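Thioredoxin reductase (Clostridium acetobutylicum ATCC 824, PDB 6GNA) probably reduces thioredoxin with electrons from ferredoxin, passed through a bound FAD and a redox-active disulfide, instead of drawing them from a pyridine nucleotide. Local coordinates at residues Y142-N153 with L212-D222; P16-K26 with F68-I79. All coordinates share one frame; numbering follows the deposited sequence. Where two conformers were deposited one is given.

Contact 1 of 2, residues Y142-N153 with L212-D222; sequences YKGKIVTIVGYN and LETDGVFVLKD. With FAD (flavin-adenine dinucleotide), chain B.
Phe218 drives its CZ edge into one face of the Tyr142 ring, an offset edge-to-face pair with centroids 5.3 Å apart and planes at 83°. CG of Phe218 lies beside its backbone N (chi1 -67°), which brings CD2 against Val147 CG1 at 3.6 Å. Gly216 CA lies 3.5 Å from Tyr142 CE1. On the other face Thr148 OG1 donates to Thr214 OG1, 3.0 Å away, and Thr214 OG1 in turn donates a hydrogen bond to Gly216 O, which Thr148 N reaches from the opposite side of the carbonyl plane. Strands 216-220 and 146-151 are the second and third of five parallel strands, consistent with the Rossmann-like second domain of thioredoxin reductases. Where the two strands begin, Asp215 OD2 accepts from Ile146 N at 2.9 Å, using its anti lone pair. Past Leu220 the contact becomes more polar and partly exposed. Lys221 lies extended over one face of the Tyr152 ring, CE 3.6 Å from the centroid and NZ in cation-pi range; a water joins NZ to Tyr152 OH, and Thr117 also binds NZ. Asn153 ND2 donates almost straight to Asp222 OD1 (3.0 Å), while Asp222 OD2 accepts a weak bond from FAD O2B.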
# COMPACT_ATOMS: atom_id res chain seq x y z
N TYR A 142 -13.06 30.13 -27.99
CA TYR A 142 -14.51 30.21 -28.06
C TYR A 142 -15.02 31.64 -27.91
O TYR A 142 -16.20 31.86 -27.65
CB TYR A 142 -15.15 29.25 -27.04
CG TYR A 142 -14.84 27.83 -27.42
CD1 TYR A 142 -15.63 27.15 -28.34
CD2 TYR A 142 -13.72 27.18 -26.92
CE1 TYR A 142 -15.33 25.85 -28.73
CE2 TYR A 142 -13.41 25.89 -27.30
CZ TYR A 142 -14.21 25.23 -28.21
OH TYR A 142 -13.91 23.94 -28.59
N LYS A 143 -14.15 32.62 -28.13
CA LYS A 143 -14.59 34.00 -28.13
C LYS A 143 -15.63 34.19 -29.22
O LYS A 143 -15.40 33.81 -30.38
CB LYS A 143 -13.39 34.92 -28.36
CG LYS A 143 -13.73 36.40 -28.27
CD LYS A 143 -12.52 37.28 -28.54
CE LYS A 143 -12.91 38.75 -28.68
NZ LYS A 143 -11.74 39.65 -28.87
N GLY A 144 -16.78 34.75 -28.85
CA GLY A 144 -17.86 34.95 -29.80
C GLY A 144 -18.53 33.69 -30.29
O GLY A 144 -19.26 33.74 -31.29
N LYS A 145 -18.29 32.55 -29.64
CA LYS A 145 -18.92 31.28 -29.98
C LYS A 145 -19.82 30.81 -28.85
O LYS A 145 -19.86 31.40 -27.76
CB LYS A 145 -17.85 30.23 -30.33
CG LYS A 145 -16.97 30.62 -31.54
CD LYS A 145 -16.10 29.46 -32.03
CE LYS A 145 -15.38 29.81 -33.33
NZ LYS A 145 -14.41 28.75 -33.73
N ILE A 146 -20.56 29.73 -29.10
CA ILE A 146 -21.48 29.16 -28.13
C ILE A 146 -20.76 28.06 -27.37
O ILE A 146 -20.15 27.17 -27.98
CB ILE A 146 -22.73 28.61 -28.82
CG1 ILE A 146 -23.44 29.72 -29.62
CG2 ILE A 146 -23.68 27.98 -27.80
CD1 ILE A 146 -24.51 29.20 -30.54
N VAL A 147 -20.84 28.09 -26.04
CA VAL A 147 -20.16 27.12 -25.19
C VAL A 147 -21.16 26.50 -24.23
O VAL A 147 -21.96 27.21 -23.59
CB VAL A 147 -19.00 27.77 -24.41
CG1 VAL A 147 -18.38 26.78 -23.43
CG2 VAL A 147 -17.95 28.29 -25.37
N THR A 148 -21.11 25.17 -24.11
CA THR A 148 -21.90 24.42 -23.15
C THR A 148 -20.95 23.76 -22.16
O THR A 148 -20.00 23.08 -22.57
CB THR A 148 -22.74 23.37 -23.87
OG1 THR A 148 -23.65 24.02 -24.75
CG2 THR A 148 -23.56 22.57 -22.87
N ILE A 149 -21.19 23.98 -20.89
CA ILE A 149 -20.41 23.36 -19.82
C ILE A 149 -21.30 22.35 -19.11
O ILE A 149 -22.36 22.71 -18.58
CB ILE A 149 -19.87 24.40 -18.83
CG1 ILE A 149 -18.78 25.21 -19.53
CG2 ILE A 149 -19.32 23.72 -17.58
CD1 ILE A 149 -18.39 26.43 -18.76
N VAL A 150 -20.83 21.11 -19.07
CA VAL A 150 -21.45 20.04 -18.30
C VAL A 150 -20.64 19.95 -17.01
O VAL A 150 -19.50 19.49 -17.00
CB VAL A 150 -21.49 18.73 -19.08
CG1 VAL A 150 -22.26 17.68 -18.31
CG2 VAL A 150 -22.13 18.95 -20.44
N GLY A 151 -21.21 20.46 -15.92
CA GLY A 151 -20.48 20.68 -14.68
C GLY A 151 -20.78 19.61 -13.65
O GLY A 151 -21.93 19.40 -13.28
N TYR A 152 -19.72 18.98 -13.16
CA TYR A 152 -19.84 17.92 -12.15
C TYR A 152 -19.36 18.37 -10.78
O TYR A 152 -19.44 17.59 -9.83
CB TYR A 152 -19.06 16.68 -12.60
CG TYR A 152 -19.61 16.01 -13.87
CD1 TYR A 152 -19.35 16.54 -15.13
CD2 TYR A 152 -20.38 14.85 -13.79
CE1 TYR A 152 -19.86 15.95 -16.28
CE2 TYR A 152 -20.89 14.25 -14.94
CZ TYR A 152 -20.63 14.81 -16.18
OH TYR A 152 -21.11 14.23 -17.34
N ASN A 153 -18.94 19.62 -10.63
CA ASN A 153 -18.47 20.12 -9.34
C ASN A 153 -18.67 21.64 -9.33
O ASN A 153 -19.08 22.24 -10.32
CB ASN A 153 -17.01 19.72 -9.08
CG ASN A 153 -16.07 20.22 -10.14
OD1 ASN A 153 -16.33 21.21 -10.83
ND2 ASN A 153 -14.94 19.53 -10.27
N LEU A 212 -29.10 21.60 -27.82
CA LEU A 212 -28.41 22.89 -27.76
C LEU A 212 -27.45 22.98 -28.94
O LEU A 212 -26.53 22.16 -29.05
CB LEU A 212 -27.62 23.03 -26.47
CG LEU A 212 -28.39 22.95 -25.15
CD1 LEU A 212 -27.41 23.11 -23.99
CD2 LEU A 212 -29.47 24.01 -25.11
N GLU A 213 -27.67 23.95 -29.82
CA GLU A 213 -26.65 24.32 -30.79
C GLU A 213 -25.47 24.89 -30.02
O GLU A 213 -25.63 25.80 -29.21
CB GLU A 213 -27.19 25.37 -31.75
CG GLU A 213 -27.93 24.81 -32.92
CD GLU A 213 -28.10 25.84 -34.03
OE1 GLU A 213 -28.27 27.03 -33.70
OE2 GLU A 213 -28.04 25.46 -35.22
N THR A 214 -24.28 24.33 -30.24
CA THR A 214 -23.13 24.74 -29.45
C THR A 214 -21.85 24.46 -30.24
O THR A 214 -21.79 23.51 -31.03
CB THR A 214 -23.13 24.07 -28.06
OG1 THR A 214 -22.16 24.70 -27.22
CG2 THR A 214 -22.83 22.56 -28.14
N ASP A 215 -20.86 25.32 -30.06
CA ASP A 215 -19.57 25.14 -30.71
C ASP A 215 -18.59 24.37 -29.83
O ASP A 215 -17.73 23.65 -30.36
CB ASP A 215 -18.98 26.49 -31.09
CG ASP A 215 -19.87 27.27 -32.02
OD1 ASP A 215 -20.09 26.80 -33.16
OD2 ASP A 215 -20.35 28.35 -31.62
N GLY A 216 -18.70 24.50 -28.52
CA GLY A 216 -17.86 23.74 -27.61
C GLY A 216 -18.71 23.07 -26.55
O GLY A 216 -19.76 23.56 -26.16
N VAL A 217 -18.24 21.90 -26.11
CA VAL A 217 -18.78 21.22 -24.95
C VAL A 217 -17.61 20.92 -24.03
O VAL A 217 -16.67 20.20 -24.42
CB VAL A 217 -19.52 19.92 -25.30
CG1 VAL A 217 -19.94 19.18 -24.02
CG2 VAL A 217 -20.73 20.22 -26.18
N PHE A 218 -17.64 21.46 -22.82
CA PHE A 218 -16.64 21.17 -21.81
C PHE A 218 -17.23 20.30 -20.72
O PHE A 218 -18.25 20.64 -20.11
CB PHE A 218 -16.04 22.45 -21.24
CG PHE A 218 -15.24 23.22 -22.24
CD1 PHE A 218 -13.94 22.84 -22.53
CD2 PHE A 218 -15.79 24.29 -22.92
CE1 PHE A 218 -13.19 23.53 -23.49
CE2 PHE A 218 -15.05 24.99 -23.88
CZ PHE A 218 -13.75 24.60 -24.16
N VAL A 219 -16.55 19.18 -20.46
CA VAL A 219 -16.96 18.22 -19.46
C VAL A 219 -16.04 18.44 -18.26
O VAL A 219 -14.84 18.13 -18.34
CB VAL A 219 -16.83 16.80 -20.04
CG1 VAL A 219 -17.00 15.75 -18.98
CG2 VAL A 219 -17.84 16.62 -21.18
N LEU A 220 -16.57 19.01 -17.18
CA LEU A 220 -15.75 19.52 -16.07
C LEU A 220 -15.99 18.71 -14.81
O LEU A 220 -16.99 18.91 -14.10
CB LEU A 220 -15.99 21.00 -15.83
CG LEU A 220 -15.69 21.93 -17.02
CD1 LEU A 220 -15.79 23.37 -16.53
CD2 LEU A 220 -14.32 21.64 -17.64
N LYS A 221 -15.03 17.86 -14.49
CA LYS A 221 -15.06 16.99 -13.34
C LYS A 221 -13.92 17.41 -12.40
O LYS A 221 -13.23 18.40 -12.65
CB LYS A 221 -14.98 15.53 -13.81
CG LYS A 221 -16.18 15.11 -14.66
CD LYS A 221 -16.14 13.67 -15.16
CE LYS A 221 -17.29 13.38 -16.12
NZ LYS A 221 -17.36 11.98 -16.64
N ASP A 222 -13.71 16.65 -11.33
CA ASP A 222 -12.67 17.04 -10.38
C ASP A 222 -11.29 17.03 -11.04
O ASP A 222 -10.41 17.80 -10.64
CB ASP A 222 -12.65 16.09 -9.19
CG ASP A 222 -13.79 16.33 -8.21
OD1 ASP A 222 -14.60 17.28 -8.39
OD2 ASP A 222 -13.84 15.59 -7.20
PA FAD B . -10.00 10.23 -3.61
O1A FAD B . -10.48 9.75 -2.26
O2A FAD B . -10.98 10.32 -4.75
O5B FAD B . -9.31 11.67 -3.42
C5B FAD B . -9.16 12.54 -4.53
C4B FAD B . -9.17 13.99 -4.07
O4B FAD B . -8.29 14.76 -4.89
C3B FAD B . -10.56 14.59 -4.20
O3B FAD B . -10.87 15.38 -3.05
C2B FAD B . -10.48 15.47 -5.43
O2B FAD B . -11.32 16.62 -5.33
C1B FAD B . -9.01 15.84 -5.49
N9A FAD B . -8.58 16.04 -6.89
C8A FAD B . -8.67 15.14 -7.89
N7A FAD B . -8.18 15.66 -9.04
C5A FAD B . -7.76 16.91 -8.78
C6A FAD B . -7.13 18.01 -9.54
N6A FAD B . -6.85 17.87 -10.86
N1A FAD B . -6.86 19.15 -8.88
C2A FAD B . -7.13 19.31 -7.57
N3A FAD B . -7.69 18.35 -6.82
C4A FAD B . -8.02 17.15 -7.36
N1 FAD B . -12.72 2.05 0.67
C2 FAD B . -12.42 1.23 1.71
O2 FAD B . -11.26 0.76 1.79
N3 FAD B . -13.31 0.89 2.67
C4 FAD B . -14.56 1.35 2.66
O4 FAD B . -15.37 1.03 3.55
C4X FAD B . -14.98 2.25 1.55
N5 FAD B . -16.23 2.76 1.48
C5X FAD B . -16.58 3.58 0.46
C6 FAD B . -17.88 4.08 0.41
C7 FAD B . -18.25 4.93 -0.63
C7M FAD B . -19.65 5.47 -0.69
C8 FAD B . -17.27 5.29 -1.68
C8M FAD B . -17.67 6.21 -2.81
C9 FAD B . -15.97 4.79 -1.63
C9A FAD B . -15.60 3.95 -0.59
N10 FAD B . -14.29 3.42 -0.54
C10 FAD B . -13.95 2.59 0.54
C1' FAD B . -13.29 3.77 -1.56
C2' FAD B . -12.31 4.79 -0.99
O2' FAD B . -13.03 5.97 -0.65
C3' FAD B . -11.23 5.12 -2.01
O3' FAD B . -10.48 3.94 -2.33
C4' FAD B . -10.29 6.19 -1.47
O4' FAD B . -11.04 7.37 -1.16
C5' FAD B . -9.20 6.51 -2.49
O5' FAD B . -8.62 7.76 -2.14
P FAD B . -7.69 8.57 -3.16
O1P FAD B . -6.93 9.61 -2.37
O2P FAD B . -6.94 7.63 -4.07
O3P FAD B . -8.77 9.31 -4.11
O HOH W 1 -18.83 12.85 -18.84

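Contact 2 of 2, residues P16-K26 with F68-I79; sequences PAGLASAINAK and FKEHIDNMGIQI. With FAD (flavin-adenine dinucleotide), chain B.
Met75 O accepts Lys26 NZ at 3.2 Å, approached in the plane of the carbonyl; the lysine is poorly ordered, so this bond, on the solvent side of the contact, is likely to be loose. Inward from it the contact is mostly apolar. Ile23 enters the notch between His71 and Met75, with CG1 squeezed between its backbone N and carbonyl carbon (chi1 67°). That torsion sends CD1 to the imidazole, 3.8 Å from His71 NE2, while CB rests 3.7 Å from Met75 SD. The thioether chain bends at its last torsion and brings CE to 3.6 Å from Ile23 O. Ile77 CD1 fills the next gap, touching Ala22 CB and Ile23 CG2, each at 3.9 Å. One turn earlier Leu19 forks: CD1 leans on Phe68 CB, and CD2 touches both Ile72 CG2 and Ile79 CD1. Pro16 CG meets the rim of the Phe68 ring at 4.3 Å. His71 is buried with no hydrogen-bond partner for ND1 in the model, and its ring makes an edge-to-face pair with Tyr57 of the second subunit. Helix 61-74 ends in a Schellman motif, where Gly76 takes positive phi and Ile77 N returns to Ile72 O; the chain then heads into strand 79-80. At the far end of the contact Ala17 N donates to FAD O1P (3.0 Å), so the start of helix 16-25 faces the pyrophosphate. This is the strand-turn-helix of a Rossmann-type dinucleotide-binding fold, with Gly18 consistent with the last glycine of its GxGxxG pattern.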
# COMPACT_ATOMS: atom_id res chain seq x y z
N PRO A 16 -7.17 10.30 0.77
CA PRO A 16 -6.28 9.38 1.48
C PRO A 16 -4.88 9.28 0.89
O PRO A 16 -3.88 9.35 1.62
CB PRO A 16 -7.05 8.05 1.40
CG PRO A 16 -8.50 8.48 1.37
CD PRO A 16 -8.54 9.79 0.64
N ALA A 17 -4.76 9.07 -0.43
CA ALA A 17 -3.45 8.92 -1.04
C ALA A 17 -2.61 10.19 -0.91
O ALA A 17 -1.43 10.14 -0.53
CB ALA A 17 -3.58 8.48 -2.50
N GLY A 18 -3.17 11.33 -1.28
CA GLY A 18 -2.39 12.56 -1.21
C GLY A 18 -2.01 12.95 0.21
O GLY A 18 -0.90 13.45 0.44
N LEU A 19 -2.91 12.76 1.17
CA LEU A 19 -2.57 13.07 2.56
C LEU A 19 -1.51 12.12 3.08
O LEU A 19 -0.60 12.54 3.81
CB LEU A 19 -3.82 13.03 3.44
CG LEU A 19 -4.92 13.99 2.99
CD1 LEU A 19 -6.05 14.00 3.98
CD2 LEU A 19 -4.41 15.42 2.72
N ALA A 20 -1.58 10.84 2.71
CA ALA A 20 -0.53 9.91 3.09
C ALA A 20 0.80 10.35 2.51
O ALA A 20 1.84 10.27 3.18
CB ALA A 20 -0.90 8.50 2.63
N SER A 21 0.82 10.80 1.26
CA SER A 21 2.05 11.34 0.71
C SER A 21 2.54 12.54 1.52
O SER A 21 3.72 12.63 1.88
CB SER A 21 1.82 11.76 -0.74
OG SER A 21 1.64 10.65 -1.60
N ALA A 22 1.64 13.47 1.82
CA ALA A 22 2.04 14.71 2.49
C ALA A 22 2.67 14.44 3.86
O ALA A 22 3.68 15.07 4.21
CB ALA A 22 0.84 15.65 2.60
N ILE A 23 2.07 13.57 4.68
CA ILE A 23 2.62 13.36 6.02
C ILE A 23 3.96 12.65 5.97
O ILE A 23 4.74 12.73 6.93
CB ILE A 23 1.63 12.65 6.96
CG1 ILE A 23 1.38 11.20 6.54
CG2 ILE A 23 0.33 13.42 7.05
CD1 ILE A 23 0.55 10.42 7.56
N ASN A 24 4.25 11.95 4.88
CA ASN A 24 5.54 11.29 4.72
C ASN A 24 6.57 12.18 4.04
O ASN A 24 7.77 11.95 4.20
CB ASN A 24 5.37 9.98 3.95
CG ASN A 24 4.84 8.89 4.83
OD1 ASN A 24 5.62 8.26 5.57
ND2 ASN A 24 3.52 8.68 4.81
N ALA A 25 6.13 13.19 3.29
CA ALA A 25 7.07 14.09 2.63
C ALA A 25 7.55 15.19 3.56
O ALA A 25 8.64 15.74 3.34
CB ALA A 25 6.40 14.71 1.41
N LYS A 26 6.77 15.56 4.57
CA LYS A 26 7.22 16.56 5.53
C LYS A 26 8.39 16.03 6.35
O LYS A 26 8.32 15.93 7.58
CB LYS A 26 6.08 17.01 6.44
CG LYS A 26 5.04 17.82 5.72
CD LYS A 26 4.55 18.98 6.57
CE LYS A 26 5.56 20.09 6.69
NZ LYS A 26 4.96 21.25 7.39
N PHE A 68 -8.28 12.48 9.74
CA PHE A 68 -7.27 12.83 8.75
C PHE A 68 -7.01 14.34 8.76
O PHE A 68 -5.85 14.78 8.65
CB PHE A 68 -7.72 12.39 7.35
CG PHE A 68 -7.70 10.88 7.10
CD1 PHE A 68 -7.23 9.97 8.04
CD2 PHE A 68 -8.13 10.38 5.86
CE1 PHE A 68 -7.22 8.60 7.76
CE2 PHE A 68 -8.13 9.02 5.59
CZ PHE A 68 -7.67 8.13 6.54
N LYS A 69 -8.07 15.13 8.90
CA LYS A 69 -7.91 16.58 8.98
C LYS A 69 -7.07 16.98 10.19
O LYS A 69 -6.20 17.85 10.09
CB LYS A 69 -9.29 17.23 9.02
CG LYS A 69 -9.26 18.74 9.02
CD LYS A 69 -8.41 19.30 7.89
CE LYS A 69 -8.73 20.76 7.63
NZ LYS A 69 -8.78 21.56 8.89
N GLU A 70 -7.33 16.36 11.34
CA GLU A 70 -6.56 16.74 12.52
C GLU A 70 -5.10 16.34 12.38
O GLU A 70 -4.21 17.07 12.83
CB GLU A 70 -7.22 16.15 13.76
CG GLU A 70 -8.58 16.77 13.99
CD GLU A 70 -9.20 16.41 15.31
OE1 GLU A 70 -8.46 16.00 16.24
OE2 GLU A 70 -10.43 16.54 15.42
N HIS A 71 -4.84 15.22 11.70
CA HIS A 71 -3.46 14.80 11.46
C HIS A 71 -2.71 15.85 10.66
O HIS A 71 -1.63 16.30 11.06
CB HIS A 71 -3.48 13.47 10.71
CG HIS A 71 -2.22 12.69 10.82
ND1 HIS A 71 -0.96 13.24 10.71
CD2 HIS A 71 -2.03 11.37 11.00
CE1 HIS A 71 -0.05 12.29 10.85
NE2 HIS A 71 -0.68 11.15 11.03
N ILE A 72 -3.26 16.26 9.51
CA ILE A 72 -2.51 17.21 8.68
C ILE A 72 -2.38 18.55 9.39
O ILE A 72 -1.34 19.20 9.30
CB ILE A 72 -3.07 17.32 7.25
CG1 ILE A 72 -4.51 17.82 7.21
CG2 ILE A 72 -2.95 15.97 6.55
CD1 ILE A 72 -4.98 18.14 5.79
N ASP A 73 -3.42 18.96 10.10
CA ASP A 73 -3.36 20.20 10.87
C ASP A 73 -2.27 20.13 11.93
O ASP A 73 -1.49 21.08 12.09
CB ASP A 73 -4.72 20.48 11.51
CG ASP A 73 -5.79 20.84 10.47
OD1 ASP A 73 -5.45 21.04 9.28
OD2 ASP A 73 -6.97 20.92 10.86
N ASN A 74 -2.16 19.00 12.64
CA ASN A 74 -1.09 18.86 13.61
C ASN A 74 0.29 18.95 12.97
O ASN A 74 1.26 19.33 13.64
CB ASN A 74 -1.22 17.53 14.36
CG ASN A 74 -2.14 17.63 15.57
OD1 ASN A 74 -3.09 16.86 15.71
ND2 ASN A 74 -1.86 18.59 16.45
N MET A 75 0.43 18.57 11.70
CA MET A 75 1.72 18.62 11.02
C MET A 75 1.90 19.88 10.17
O MET A 75 2.86 19.94 9.40
CB MET A 75 1.91 17.38 10.16
CG MET A 75 1.97 16.13 11.00
SD MET A 75 2.26 14.65 10.04
CE MET A 75 4.02 14.78 9.76
N GLY A 76 1.02 20.85 10.29
CA GLY A 76 1.19 22.09 9.55
C GLY A 76 1.05 21.94 8.06
O GLY A 76 1.68 22.69 7.31
N ILE A 77 0.27 20.97 7.61
CA ILE A 77 0.02 20.73 6.19
C ILE A 77 -1.31 21.37 5.86
O ILE A 77 -2.33 21.02 6.45
CB ILE A 77 -0.03 19.23 5.89
CG1 ILE A 77 1.36 18.62 6.07
CG2 ILE A 77 -0.57 18.96 4.49
CD1 ILE A 77 1.37 17.12 6.14
N GLN A 78 -1.30 22.28 4.90
CA GLN A 78 -2.52 22.92 4.42
C GLN A 78 -2.82 22.43 3.01
O GLN A 78 -1.92 22.02 2.27
CB GLN A 78 -2.38 24.44 4.41
CG GLN A 78 -2.22 25.05 5.79
CD GLN A 78 -0.80 25.00 6.30
OE1 GLN A 78 0.16 25.08 5.53
NE2 GLN A 78 -0.65 24.88 7.62
N ILE A 79 -4.09 22.44 2.66
CA ILE A 79 -4.54 22.10 1.32
C ILE A 79 -4.70 23.39 0.54
O ILE A 79 -5.39 24.31 0.97
CB ILE A 79 -5.88 21.34 1.35
CG1 ILE A 79 -5.80 20.08 2.24
CG2 ILE A 79 -6.33 21.00 -0.07
CD1 ILE A 79 -4.59 19.22 2.01
PA FAD B . -10.00 10.23 -3.61
O1A FAD B . -10.48 9.75 -2.26
O2A FAD B . -10.98 10.32 -4.75
O5B FAD B . -9.31 11.67 -3.42
C5B FAD B . -9.16 12.54 -4.53
C4B FAD B . -9.17 13.99 -4.07
O4B FAD B . -8.29 14.76 -4.89
C3B FAD B . -10.56 14.59 -4.20
O3B FAD B . -10.87 15.38 -3.05
C2B FAD B . -10.48 15.47 -5.43
O2B FAD B . -11.32 16.62 -5.33
C1B FAD B . -9.01 15.84 -5.49
N9A FAD B . -8.58 16.04 -6.89
C8A FAD B . -8.67 15.14 -7.89
N7A FAD B . -8.18 15.66 -9.04
C5A FAD B . -7.76 16.91 -8.78
C6A FAD B . -7.13 18.01 -9.54
N6A FAD B . -6.85 17.87 -10.86
N1A FAD B . -6.86 19.15 -8.88
C2A FAD B . -7.13 19.31 -7.57
N3A FAD B . -7.69 18.35 -6.82
C4A FAD B . -8.02 17.15 -7.36
N1 FAD B . -12.72 2.05 0.67
C2 FAD B . -12.42 1.23 1.71
O2 FAD B . -11.26 0.76 1.79
N3 FAD B . -13.31 0.89 2.67
C4 FAD B . -14.56 1.35 2.66
O4 FAD B . -15.37 1.03 3.55
C4X FAD B . -14.98 2.25 1.55
N5 FAD B . -16.23 2.76 1.48
C5X FAD B . -16.58 3.58 0.46
C6 FAD B . -17.88 4.08 0.41
C7 FAD B . -18.25 4.93 -0.63
C7M FAD B . -19.65 5.47 -0.69
C8 FAD B . -17.27 5.29 -1.68
C8M FAD B . -17.67 6.21 -2.81
C9 FAD B . -15.97 4.79 -1.63
C9A FAD B . -15.60 3.95 -0.59
N10 FAD B . -14.29 3.42 -0.54
C10 FAD B . -13.95 2.59 0.54
C1' FAD B . -13.29 3.77 -1.56
C2' FAD B . -12.31 4.79 -0.99
O2' FAD B . -13.03 5.97 -0.65
C3' FAD B . -11.23 5.12 -2.01
O3' FAD B . -10.48 3.94 -2.33
C4' FAD B . -10.29 6.19 -1.47
O4' FAD B . -11.04 7.37 -1.16
C5' FAD B . -9.20 6.51 -2.49
O5' FAD B . -8.62 7.76 -2.14
P FAD B . -7.69 8.57 -3.16
O1P FAD B . -6.93 9.61 -2.37
O2P FAD B . -6.94 7.63 -4.07
O3P FAD B . -8.77 9.31 -4.11

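Overall arrangement
From the N terminus, strand 9-12 turns into helix 16-25, and contact 2 closes the first loop when helix 61-74 and the chain after it come back against that helix, 41 residues on. The chain then adds more of the FAD-binding part (strands 84-89 to 108-110) and passes Cys134 and Cys137, whose disulfide is formed. Contact 1, closing over 58 residues, joins strand 216-220 to strand 146-151 in the second domain's sheet. The two loops stand in series, neither nested nor crossed, centres about 35 Å and nearest atoms about 11 Å apart. FAD touches both, by its pyrophosphate at contact 2 and its adenosine ribose at contact 1. Strand 253-255 and helix 266-286 complete the FAD-binding part.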